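Local coordinates for protein aminotransferase, class IV (Brucella abortus, PDB 4TVI) that probably transfers the amino group between leucine, isoleucine or valine and 2-oxoglutarate, using pyridoxal 5'-phosphate as its cofactor, at residues Y185-N188 against A189-L192; V205-V208 against L209-A213; M222-G226 against E227-P231; F237-G240 against I241-R245. One frame throughout, in Å; residues are numbered along the deposited sequence.

Interaction 1: residues Y185-N188 against A189-L192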
# COMPACT_ATOMS: atom_id res chain seq x y z
N TYR A 185 -3.04 3.61 -2.81
CA TYR A 185 -2.87 4.53 -3.93
C TYR A 185 -2.06 4.05 -5.13
O TYR A 185 -2.19 4.63 -6.21
CB TYR A 185 -2.31 5.86 -3.40
CG TYR A 185 -3.43 6.60 -2.70
CD1 TYR A 185 -3.73 6.34 -1.38
CD2 TYR A 185 -4.23 7.49 -3.40
CE1 TYR A 185 -4.78 6.99 -0.75
CE2 TYR A 185 -5.29 8.14 -2.78
CZ TYR A 185 -5.56 7.88 -1.45
OH TYR A 185 -6.61 8.52 -0.83
N PRO A 186 -1.23 3.00 -4.98
CA PRO A 186 -0.66 2.51 -6.24
C PRO A 186 -1.73 2.05 -7.24
O PRO A 186 -1.48 2.08 -8.44
CB PRO A 186 0.21 1.33 -5.80
CG PRO A 186 0.65 1.71 -4.43
CD PRO A 186 -0.54 2.41 -3.82
N ASN A 187 -2.89 1.64 -6.74
CA ASN A 187 -4.00 1.30 -7.62
C ASN A 187 -4.45 2.54 -8.38
O ASN A 187 -4.59 2.53 -9.61
CB ASN A 187 -5.16 0.70 -6.83
CG ASN A 187 -6.27 0.16 -7.71
OD1 ASN A 187 -6.01 -0.32 -8.82
ND2 ASN A 187 -7.51 0.23 -7.23
N ASN A 188 -4.64 3.63 -7.65
CA ASN A 188 -5.02 4.91 -8.24
C ASN A 188 -4.01 5.39 -9.26
O ASN A 188 -4.36 5.95 -10.30
CB ASN A 188 -5.16 5.98 -7.14
CG ASN A 188 -6.21 5.63 -6.11
OD1 ASN A 188 -6.09 4.64 -5.39
ND2 ASN A 188 -7.25 6.46 -6.01
N ALA A 189 -2.73 5.14 -8.96
CA ALA A 189 -1.63 5.57 -9.80
C ALA A 189 -1.65 4.93 -11.18
O ALA A 189 -1.54 5.62 -12.19
CB ALA A 189 -0.30 5.28 -9.11
N ARG A 190 -1.81 3.61 -11.23
CA ARG A 190 -1.85 2.90 -12.50
C ARG A 190 -3.07 3.33 -13.33
O ARG A 190 -3.00 3.37 -14.56
CB ARG A 190 -1.80 1.38 -12.30
CG ARG A 190 -2.89 0.79 -11.43
CD ARG A 190 -2.76 -0.73 -11.33
NE ARG A 190 -3.90 -1.33 -10.64
CZ ARG A 190 -4.17 -2.63 -10.62
NH1 ARG A 190 -3.39 -3.50 -11.26
NH2 ARG A 190 -5.24 -3.06 -9.96
N MET A 191 -4.18 3.65 -12.67
CA MET A 191 -5.35 4.17 -13.37
C MET A 191 -5.00 5.49 -14.05
O MET A 191 -5.37 5.73 -15.20
CB MET A 191 -6.53 4.37 -12.42
CG MET A 191 -7.06 3.10 -11.77
SD MET A 191 -8.25 3.50 -10.48
CE MET A 191 -8.65 1.86 -9.85
N LEU A 192 -4.30 6.34 -13.32
CA LEU A 192 -3.88 7.63 -13.84
C LEU A 192 -2.91 7.44 -14.99
O LEU A 192 -3.00 8.13 -16.01
CB LEU A 192 -3.25 8.48 -12.74
CG LEU A 192 -4.25 9.00 -11.71
CD1 LEU A 192 -3.53 9.55 -10.49
CD2 LEU A 192 -5.14 10.07 -12.33

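Interaction 2: residues V205-V208 against L209-A213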
# COMPACT_ATOMS: atom_id res chain seq x y z
N VAL A 205 -13.72 5.84 -12.12
CA VAL A 205 -13.45 4.51 -11.59
C VAL A 205 -14.70 3.83 -11.04
O VAL A 205 -15.51 4.45 -10.35
CB VAL A 205 -12.39 4.58 -10.47
CG1 VAL A 205 -11.89 3.19 -10.11
CG2 VAL A 205 -11.23 5.47 -10.90
N THR A 206 -14.85 2.54 -11.34
CA THR A 206 -15.97 1.76 -10.83
C THR A 206 -15.52 0.82 -9.72
O THR A 206 -14.32 0.54 -9.58
CB THR A 206 -16.66 0.94 -11.92
OG1 THR A 206 -15.78 -0.11 -12.36
CG2 THR A 206 -17.03 1.83 -13.11
N ASP A 207 -16.47 0.36 -8.92
CA ASP A 207 -16.21 -0.70 -7.95
C ASP A 207 -16.35 -2.05 -8.65
O ASP A 207 -16.59 -2.10 -9.86
CB ASP A 207 -17.14 -0.58 -6.74
CG ASP A 207 -18.62 -0.58 -7.12
OD1 ASP A 207 -18.98 -1.22 -8.13
OD2 ASP A 207 -19.42 0.06 -6.41
N VAL A 208 -16.25 -3.14 -7.90
CA VAL A 208 -16.27 -4.47 -8.47
C VAL A 208 -17.65 -4.81 -9.07
O VAL A 208 -17.76 -5.64 -9.97
CB VAL A 208 -15.85 -5.52 -7.40
CG1 VAL A 208 -16.35 -6.92 -7.73
CG2 VAL A 208 -14.32 -5.52 -7.26
N LEU A 209 -18.68 -4.11 -8.61
CA LEU A 209 -20.02 -4.28 -9.14
C LEU A 209 -20.22 -3.55 -10.47
O LEU A 209 -21.23 -3.73 -11.14
CB LEU A 209 -21.06 -3.78 -8.13
CG LEU A 209 -21.11 -4.53 -6.80
CD1 LEU A 209 -22.26 -4.01 -5.95
CD2 LEU A 209 -21.29 -6.01 -7.07
N GLY A 210 -19.25 -2.73 -10.85
CA GLY A 210 -19.35 -1.99 -12.10
C GLY A 210 -20.07 -0.66 -11.91
O GLY A 210 -20.42 0.01 -12.88
N ASN A 211 -20.28 -0.27 -10.66
CA ASN A 211 -20.91 1.01 -10.39
C ASN A 211 -19.85 2.08 -10.11
O ASN A 211 -18.85 1.80 -9.45
CB ASN A 211 -21.87 0.89 -9.20
CG ASN A 211 -23.00 -0.06 -9.49
OD1 ASN A 211 -23.58 -0.03 -10.57
ND2 ASN A 211 -23.34 -0.91 -8.52
N VAL A 212 -20.08 3.28 -10.62
CA VAL A 212 -19.13 4.38 -10.45
C VAL A 212 -18.91 4.65 -8.97
O VAL A 212 -19.86 4.71 -8.19
CB VAL A 212 -19.61 5.67 -11.15
CG1 VAL A 212 -18.65 6.81 -10.87
CG2 VAL A 212 -19.74 5.44 -12.64
N ALA A 213 -17.64 4.79 -8.59
CA ALA A 213 -17.26 5.12 -7.23
C ALA A 213 -16.80 6.56 -7.12
O ALA A 213 -17.29 7.32 -6.29
CB ALA A 213 -16.17 4.17 -6.75
O HOH W 1 -19.61 2.80 -6.01
O HOH W 2 -22.05 -0.72 -6.09

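Interaction 3: residues M222-G226 against E227-P231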
# COMPACT_ATOMS: atom_id res chain seq x y z
N MET A 222 -22.17 14.54 -10.69
CA MET A 222 -22.71 14.91 -11.98
C MET A 222 -24.01 15.70 -11.82
O MET A 222 -24.67 15.63 -10.79
CB MET A 222 -22.95 13.68 -12.86
CG MET A 222 -23.84 12.62 -12.23
SD MET A 222 -24.34 11.36 -13.41
CE MET A 222 -25.78 12.15 -14.14
N VAL A 223 -24.34 16.46 -12.86
CA VAL A 223 -25.57 17.24 -12.88
C VAL A 223 -26.41 16.82 -14.07
O VAL A 223 -25.90 16.67 -15.18
CB VAL A 223 -25.27 18.75 -12.96
CG1 VAL A 223 -26.58 19.55 -12.85
CG2 VAL A 223 -24.29 19.16 -11.86
N ARG A 224 -27.69 16.62 -13.83
CA ARG A 224 -28.59 16.20 -14.89
C ARG A 224 -29.96 16.78 -14.61
O ARG A 224 -30.55 16.54 -13.55
CB ARG A 224 -28.63 14.67 -14.97
CG ARG A 224 -29.54 14.09 -16.05
CD ARG A 224 -29.35 12.57 -16.13
NE ARG A 224 -29.54 11.95 -14.82
CZ ARG A 224 -29.24 10.69 -14.52
NH1 ARG A 224 -28.72 9.88 -15.43
NH2 ARG A 224 -29.46 10.25 -13.29
N GLY A 225 -30.45 17.58 -15.55
CA GLY A 225 -31.76 18.20 -15.40
C GLY A 225 -31.87 19.10 -14.18
O GLY A 225 -32.92 19.18 -13.55
N GLY A 226 -30.77 19.77 -13.84
CA GLY A 226 -30.78 20.69 -12.71
C GLY A 226 -30.63 20.00 -11.37
O GLY A 226 -30.59 20.66 -10.33
N GLU A 227 -30.56 18.68 -11.40
CA GLU A 227 -30.36 17.90 -10.18
C GLU A 227 -28.92 17.40 -10.11
O GLU A 227 -28.29 17.16 -11.13
CB GLU A 227 -31.32 16.71 -10.14
CG GLU A 227 -32.79 17.08 -10.03
CD GLU A 227 -33.65 15.86 -9.75
OE1 GLU A 227 -33.74 14.98 -10.64
OE2 GLU A 227 -34.23 15.78 -8.65
N VAL A 228 -28.40 17.26 -8.90
CA VAL A 228 -27.06 16.75 -8.70
C VAL A 228 -27.10 15.29 -8.27
O VAL A 228 -27.88 14.91 -7.39
CB VAL A 228 -26.29 17.58 -7.66
CG1 VAL A 228 -24.90 17.01 -7.43
CG2 VAL A 228 -26.21 19.03 -8.10
N PHE A 229 -26.28 14.46 -8.92
CA PHE A 229 -26.15 13.05 -8.57
C PHE A 229 -24.70 12.73 -8.23
O PHE A 229 -23.78 13.23 -8.88
CB PHE A 229 -26.62 12.14 -9.72
CG PHE A 229 -28.08 12.30 -10.07
CD1 PHE A 229 -28.51 13.33 -10.90
CD2 PHE A 229 -29.03 11.41 -9.58
CE1 PHE A 229 -29.85 13.47 -11.23
CE2 PHE A 229 -30.37 11.55 -9.91
CZ PHE A 229 -30.78 12.58 -10.74
N THR A 230 -24.50 11.90 -7.21
CA THR A 230 -23.18 11.47 -6.80
C THR A 230 -23.27 10.05 -6.25
O THR A 230 -24.28 9.69 -5.64
CB THR A 230 -22.58 12.44 -5.75
OG1 THR A 230 -21.20 12.13 -5.52
CG2 THR A 230 -23.34 12.35 -4.44
N PRO A 231 -22.23 9.24 -6.48
CA PRO A 231 -22.24 7.84 -6.02
C PRO A 231 -22.56 7.72 -4.53
O PRO A 231 -21.97 8.42 -3.71
CB PRO A 231 -20.82 7.37 -6.31
CG PRO A 231 -20.40 8.17 -7.48
CD PRO A 231 -21.04 9.53 -7.30
O HOH W 3 -32.60 14.99 -12.97

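Interaction 4: residues F237-G240 against I241-R245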
# COMPACT_ATOMS: atom_id res chain seq x y z
N PHE A 237 -14.83 3.49 -1.62
CA PHE A 237 -14.14 4.76 -1.79
C PHE A 237 -14.40 5.63 -0.57
O PHE A 237 -15.34 5.39 0.18
CB PHE A 237 -14.59 5.47 -3.07
CG PHE A 237 -16.04 5.87 -3.07
CD1 PHE A 237 -17.02 4.96 -3.43
CD2 PHE A 237 -16.42 7.16 -2.73
CE1 PHE A 237 -18.36 5.33 -3.44
CE2 PHE A 237 -17.76 7.53 -2.74
CZ PHE A 237 -18.73 6.61 -3.10
N LEU A 238 -13.56 6.64 -0.37
CA LEU A 238 -13.73 7.53 0.77
C LEU A 238 -14.93 8.45 0.57
O LEU A 238 -15.07 9.09 -0.47
CB LEU A 238 -12.47 8.37 0.99
CG LEU A 238 -11.29 7.63 1.62
CD1 LEU A 238 -10.07 8.53 1.65
CD2 LEU A 238 -11.66 7.16 3.02
N ASN A 239 -15.78 8.50 1.58
CA ASN A 239 -16.84 9.49 1.63
C ASN A 239 -16.22 10.81 2.04
O ASN A 239 -16.17 11.15 3.22
CB ASN A 239 -17.94 9.06 2.60
CG ASN A 239 -19.09 10.04 2.66
OD1 ASN A 239 -19.10 11.05 1.95
ND2 ASN A 239 -20.08 9.74 3.49
N GLY A 240 -15.74 11.55 1.05
CA GLY A 240 -14.93 12.73 1.28
C GLY A 240 -15.56 13.78 2.17
O GLY A 240 -16.78 13.93 2.21
N ILE A 241 -14.71 14.49 2.90
CA ILE A 241 -15.16 15.58 3.75
C ILE A 241 -15.62 16.78 2.91
O ILE A 241 -16.60 17.44 3.25
CB ILE A 241 -14.05 16.01 4.72
CG1 ILE A 241 -13.83 14.91 5.76
CG2 ILE A 241 -14.40 17.32 5.42
CD1 ILE A 241 -12.64 15.13 6.61
N THR A 242 -14.91 17.04 1.81
CA THR A 242 -15.30 18.11 0.91
C THR A 242 -16.63 17.76 0.24
O THR A 242 -17.51 18.61 0.09
CB THR A 242 -14.25 18.37 -0.18
OG1 THR A 242 -12.93 18.28 0.39
CG2 THR A 242 -14.45 19.75 -0.80
N ARG A 243 -16.76 16.49 -0.14
CA ARG A 243 -17.98 15.95 -0.73
C ARG A 243 -19.20 16.20 0.15
O ARG A 243 -20.21 16.72 -0.32
CB ARG A 243 -17.82 14.44 -0.97
CG ARG A 243 -19.11 13.70 -1.33
CD ARG A 243 -18.92 12.20 -1.18
NE ARG A 243 -20.11 11.46 -1.59
CZ ARG A 243 -21.16 11.25 -0.80
NH1 ARG A 243 -21.17 11.71 0.44
NH2 ARG A 243 -22.20 10.58 -1.27
N GLN A 244 -19.09 15.85 1.43
CA GLN A 244 -20.18 16.03 2.38
C GLN A 244 -20.52 17.51 2.55
O GLN A 244 -21.69 17.86 2.68
CB GLN A 244 -19.81 15.43 3.74
CG GLN A 244 -19.58 13.92 3.72
CD GLN A 244 -18.99 13.42 5.02
OE1 GLN A 244 -19.38 13.85 6.11
NE2 GLN A 244 -18.03 12.51 4.92
N ARG A 245 -19.50 18.36 2.56
CA ARG A 245 -19.72 19.79 2.74
C ARG A 245 -20.48 20.36 1.55
O ARG A 245 -21.42 21.14 1.73
CB ARG A 245 -18.38 20.52 2.91
CG ARG A 245 -18.54 22.03 3.16
CD ARG A 245 -19.36 22.29 4.43
NE ARG A 245 -18.70 21.73 5.61
CZ ARG A 245 -19.23 21.70 6.83
NH1 ARG A 245 -20.44 22.21 7.05
NH2 ARG A 245 -18.54 21.17 7.83

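Interaction 1: residues Y185-N188 against A189-L192
Asn-187 OD1 takes two hydrogen bonds from one guanidinium: Arg-190 NE lies 3.0 Å from Asn-187 OD1 and Arg-190 NH2 3.1 Å from the same oxygen. The grip is side-on, with OD1 only 4° out of the guanidinium plane. The two donors use the oxygen differently, for NE lies in the amide's carbonyl plane whereas NH2 stands 43° above it. With CG of Arg-190 wedged between its backbone N and carbonyl carbon (chi1 57°) and the chain extended to NE, the group runs back along the helix to the residue one turn earlier. NH2 has a further partner, Leu-172 O of the second subunit, and Asn-187 ND2 donates to Arg-168 O, which fixes the amide's rotation. All this lies in the first turns of helix 185-198, where Ala-189 N bonds to Tyr-185 O at 2.8 Å and the next three amides repeat the i to i-4 pattern. Met-191 CE packs on the same amide, 3.3 Å from Asn-187 ND2. Asn-188 ND2 donates instead to Ala-216 O. Tyr-185 OH hydrogen-bonds to O3 of the pyridoxal phosphate carried by the modified lysine at position 180.

Interaction 2: residues V205-V208 against L209-A213
Thr-206 and Val-212 face each other as an antiparallel non-hydrogen-bonded pair, their CA atoms 4.1 Å apart and their side chains diverging. Two backbone bonds flank the pair: Ala-213 N reaches Val-205 O at 2.8 Å and nearly straight (174°), and Asp-207 N reaches Asn-211 O, also at 2.8 Å. Beyond them a type I turn runs from Asp-207 to Gly-210, closed by Gly-210 N to Asp-207 O at 2.9 Å. Gly-210, at the fourth turn position, has positive phi. Together these bonds define a type I turn with a G1 beta bulge at Gly-210, closing the hairpin of strands 202-206 and 212-215, which belongs to the mixed sheet of the chain. Because CG of Asp-207 sits between backbone N and carbonyl carbon (chi1 56°), the carboxylate folds over the turn; OD1 accepts from Asn-211 N at 3.0 Å, met 42° above the carboxylate plane, and takes a weak bond from Leu-209 N. OD2 receives two waters, one also donating to Val-212 O and the other accepting from Asn-211 ND2 at 2.8 Å, besides Asn-234 ND2. The carboxylate plane of Asp-207 and the amide plane of Asn-211 are steeply inclined to each other. Val-212 packs on Ile-264 and Phe-267 of helix 264-268, while Val-208 meets Tyr-171 of the second subunit.

Interaction 3: residues M222-G226 against E227-P231
Arg-224 starts its reach across the hairpin at CB, which lies 4.1 Å from Phe-229 CE1. CG leaves opposite the backbone N (chi1 180°), and a bend at chi3 (54°) then turns the chain over the ring: NE comes 3.9 Å from Phe-229 CE1, and NH2 stands over the ring centre, 3.7 Å from Phe-229 CZ. Arg-224 CZ is 4.5 Å from the Phe-229 ring centroid and close to the ring normal, a cation-pi contact. The guanidinium stands nearly upright on the ring, the planes 75° apart, and thus presents an edge to the aromatic face. Met-222 CE lies over one face of that guanidinium, 3.7 Å above its plane, while Met-222 CG packs on Phe-229 CB. At the remaining tip, Arg-224 NH1 forms salt bridges with Glu-269 and Asp-266. The backbone beneath is a two-residue hairpin with a type I' turn through Gly-225 and Gly-226, both at positive phi; Arg-224 N donates to Glu-227 O at 2.8 Å. One water donates to both Arg-224 O and Glu-227 OE1, and Glu-227 OE2 bonds to His-258 NE2. On the other face Val-223 and Val-228 pack against Val-298 of helix 297-310. Strand 227-231 lies between strand 219-224 and the parallel strand 257-260, while Met-222 meets Asp-266 and Phe-267 of helix 264-268.

Interaction 4: residues F237-G240 against I241-R245
Gln-244 clasps the entrance of helix 241-252 twice. Its backbone N donates to Gly-240 O at 3.1 Å (159° at the hydrogen), the first i to i-4 bond after the N-cap residue Gly-240, and its side-chain NE2 donates to Asn-239 O at 2.9 Å. That second donor stands 47° above the carbonyl plane of Asn-239, though the oxygen lies close to the plane of the Gln-244 amide. CG of Gln-244 lies opposite its own carbonyl carbon (chi1 -63°), which sends the extended chain back toward the preceding loop and brings CG within 3.2 Å of Gly-240 O. Beside it, Arg-243 NH1 comes 2.6 Å from Asn-239 OD1, with the guanidinium and amide planes at about a right angle. Second-shell residues set both long side chains: Gln-244 OE1 accepts from Arg-80 NH2, and Arg-243 NH2 forms a salt bridge with Glu-259 and probably hydrogen-bonds to Pro-231 O. Asn-239 is the centre of an inverse gamma turn, next to Leu-238, whose carbonyl oxygen takes a bond from Asn-219 ND2. Past the cap, Ile-241 N and Thr-242 OG1 bond to OP1 and OP2 of the cofactor phosphate on the modified lysine at position 180. The helix's first turn is thus a phosphate-binding site, where the helix dipole probably adds to the attraction for the anion.

Overall arrangement
The four contacts come in series along the chain, none overlapping another, in one class IV aminotransferase fold. Interactions 2 and 3 are hairpins of one mixed sheet, centres about 17 Å apart, and meet where Pro-231 packs on the carbonyls of Val-212 and Ala-213. Interaction 1, centred about 15 Å from interaction 2, touches it through Met-191 and Val-205; its nearest atoms to interaction 3 are about 13 Å away. Interactions 3 and 4, centres about 16 Å apart, meet through Pro-231 with Arg-243 and Phe-237, and Phe-237 also packs on Ala-213 of interaction 2. Helix 185-198 reaches the cofactor's O3 and the start of helix 241-252 its phosphate, so interactions 1 and 4 together hold the cofactor.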